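Local coordinates for 199aa long hypothetical Trp repressor binding protein (PDB 2ZKI) that is of uncharacterised function but probably binds FMN and may act as an NAD(P)H-dependent reductase, at residues 10-14 and 52-57. Residues are numbered along the deposited sequence.
Sequences LFYGY and IPFDKV. With SO4 (sulfate ion), chain I.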
loop_
_atom_site.group_PDB
_atom_site.type_symbol
_atom_site.label_atom_id
_atom_site.label_comp_id
_atom_site.label_asym_id
_atom_site.label_seq_id
_atom_site.Cartn_x
_atom_site.Cartn_y
_atom_site.Cartn_z
ATOM N N LEU A 10 -12.358 -16.560 8.373
ATOM C CA LEU A 10 -11.018 -16.995 8.737
ATOM C C LEU A 10 -10.313 -15.896 9.520
ATOM O O LEU A 10 -10.377 -14.727 9.143
ATOM C CB LEU A 10 -10.231 -17.342 7.471
ATOM C CG LEU A 10 -8.791 -17.845 7.576
ATOM C CD1 LEU A 10 -8.729 -19.140 8.350
ATOM C CD2 LEU A 10 -8.208 -18.023 6.187
ATOM N N PHE A 11 -9.647 -16.268 10.610
ATOM C CA PHE A 11 -8.976 -15.286 11.457
ATOM C C PHE A 11 -7.814 -15.842 12.276
ATOM O O PHE A 11 -7.787 -17.022 12.619
ATOM C CB PHE A 11 -9.987 -14.579 12.377
ATOM C CG PHE A 11 -10.491 -15.431 13.514
ATOM C CD1 PHE A 11 -11.567 -16.292 13.333
ATOM C CD2 PHE A 11 -9.900 -15.355 14.772
ATOM C CE1 PHE A 11 -12.037 -17.074 14.386
ATOM C CE2 PHE A 11 -10.364 -16.136 15.830
ATOM C CZ PHE A 11 -11.433 -16.995 15.636
ATOM N N TYR A 12 -6.852 -14.972 12.572
ATOM C CA TYR A 12 -5.863 -15.228 13.612
ATOM C C TYR A 12 -6.295 -14.454 14.853
ATOM O O TYR A 12 -6.906 -13.390 14.736
ATOM C CB TYR A 12 -4.467 -14.777 13.164
ATOM C CG TYR A 12 -3.412 -14.872 14.250
ATOM C CD1 TYR A 12 -2.660 -16.033 14.420
ATOM C CD2 TYR A 12 -3.175 -13.801 15.115
ATOM C CE1 TYR A 12 -1.697 -16.126 15.422
ATOM C CE2 TYR A 12 -2.217 -13.883 16.120
ATOM C CZ TYR A 12 -1.480 -15.046 16.267
ATOM O OH TYR A 12 -0.530 -15.126 17.261
ATOM N N GLY A 13 -5.997 -14.987 16.035
ATOM C CA GLY A 13 -6.184 -14.221 17.264
ATOM C C GLY A 13 -6.931 -14.890 18.400
ATOM O O GLY A 13 -7.487 -15.981 18.247
ATOM N N TYR A 14 -6.945 -14.208 19.543
ATOM C CA TYR A 14 -7.474 -14.756 20.788
ATOM C C TYR A 14 -8.326 -13.742 21.559
ATOM O O TYR A 14 -8.981 -14.097 22.545
ATOM C CB TYR A 14 -6.322 -15.258 21.677
ATOM C CG TYR A 14 -5.359 -16.198 20.980
ATOM C CD1 TYR A 14 -5.623 -17.565 20.904
ATOM C CD2 TYR A 14 -4.187 -15.718 20.391
ATOM C CE1 TYR A 14 -4.749 -18.433 20.260
ATOM C CE2 TYR A 14 -3.304 -16.579 19.744
ATOM C CZ TYR A 14 -3.591 -17.936 19.685
ATOM O OH TYR A 14 -2.727 -18.799 19.049
ATOM N N ILE A 52 -1.145 -16.226 26.542
ATOM C CA ILE A 52 -2.140 -16.429 25.483
ATOM C C ILE A 52 -3.312 -17.292 25.979
ATOM O O ILE A 52 -3.105 -18.428 26.419
ATOM C CB ILE A 52 -1.508 -17.026 24.188
ATOM C CG1 ILE A 52 -0.610 -15.988 23.506
ATOM C CG2 ILE A 52 -2.595 -17.496 23.214
ATOM C CD1 ILE A 52 0.180 -16.516 22.315
ATOM N N PRO A 53 -4.546 -16.746 25.914
ATOM C CA PRO A 53 -5.725 -17.496 26.336
ATOM C C PRO A 53 -6.287 -18.359 25.205
ATOM O O PRO A 53 -7.170 -17.918 24.461
ATOM C CB PRO A 53 -6.719 -16.397 26.745
ATOM C CG PRO A 53 -6.209 -15.115 26.117
ATOM C CD PRO A 53 -4.900 -15.398 25.433
ATOM N N PHE A 54 -5.765 -19.579 25.085
ATOM C CA PHE A 54 -6.222 -20.541 24.078
ATOM C C PHE A 54 -7.666 -20.975 24.330
ATOM O O PHE A 54 -8.397 -21.300 23.390
ATOM C CB PHE A 54 -5.312 -21.775 24.050
ATOM C CG PHE A 54 -3.909 -21.494 23.577
ATOM C CD1 PHE A 54 -2.904 -21.163 24.485
ATOM C CD2 PHE A 54 -3.587 -21.578 22.223
ATOM C CE1 PHE A 54 -1.604 -20.910 24.052
ATOM C CE2 PHE A 54 -2.287 -21.326 21.778
ATOM C CZ PHE A 54 -1.295 -20.992 22.695
ATOM N N ASP A 55 -8.059 -20.964 25.605
ATOM C CA ASP A 55 -9.400 -21.362 26.057
ATOM C C ASP A 55 -10.532 -20.497 25.485
ATOM O O ASP A 55 -11.692 -20.917 25.463
ATOM C CB ASP A 55 -9.460 -21.379 27.592
ATOM C CG ASP A 55 -8.973 -20.076 28.216
ATOM O OD1 ASP A 55 -9.677 -19.049 28.089
ATOM O OD2 ASP A 55 -7.889 -20.081 28.842
ATOM N N LYS A 56 -10.183 -19.297 25.026
ATOM C CA LYS A 56 -11.134 -18.399 24.371
ATOM C C LYS A 56 -11.475 -18.861 22.952
ATOM O O LYS A 56 -12.514 -18.484 22.402
ATOM C CB LYS A 56 -10.584 -16.966 24.339
ATOM C CG LYS A 56 -10.587 -16.246 25.687
ATOM C CD LYS A 56 -11.978 -15.720 26.044
ATOM C CE LYS A 56 -12.012 -15.096 27.435
ATOM N NZ LYS A 56 -11.920 -16.115 28.523
ATOM N N VAL A 57 -10.598 -19.683 22.374
ATOM C CA VAL A 57 -10.714 -20.105 20.976
ATOM C C VAL A 57 -10.847 -21.628 20.824
ATOM O O VAL A 57 -10.864 -22.146 19.701
ATOM C CB VAL A 57 -9.508 -19.606 20.128
ATOM C CG1 VAL A 57 -9.897 -19.475 18.664
ATOM C CG2 VAL A 57 -9.004 -18.269 20.634
HETATM S S SO4 I . -5.033 -11.033 20.065
HETATM O O1 SO4 I . -5.595 -10.882 21.405
HETATM O O2 SO4 I . -6.006 -10.574 19.075
HETATM O O3 SO4 I . -3.811 -10.238 19.964
HETATM O O4 SO4 I . -4.727 -12.439 19.818
#
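A methyl group sits almost squarely on a tyrosine ring: Ile52 CG2 lies 3.5 Å from the centroid of the Tyr14 ring, 3° off its normal, a CH-pi contact. The same ring turns its edge to the face of Phe54 in a T-shaped pair (centroids 5.4 Å apart, planes at 70°), while Val57 CG2 reaches Tyr14 CD1 at 3.5 Å. An inverse gamma turn centred on Pro53 leads into the 3-10 turn 54-56, bringing these apolar groups together around Tyr14. No hydrogen bond joins the segments; the Tyr14 hydroxyl instead hydrogen-bonds to the Glu42 carboxylate, as does that of Tyr12. Gly13, at phi 131°, adopts a backbone conformation that calls for glycine, and Tyr14 N donates to sulfate O4 (2.9 Å). The sulfate, probably from the crystallisation liquor, lies after the first strand of a flavodoxin-like parallel sheet, consistent with the FMN phosphate site of relatives. Deeper in, Phe11 meets Val57 and packs on Val18 and Ala21 of helix 16-31, where strand 6-11 runs between strands 34-39 and 73-79.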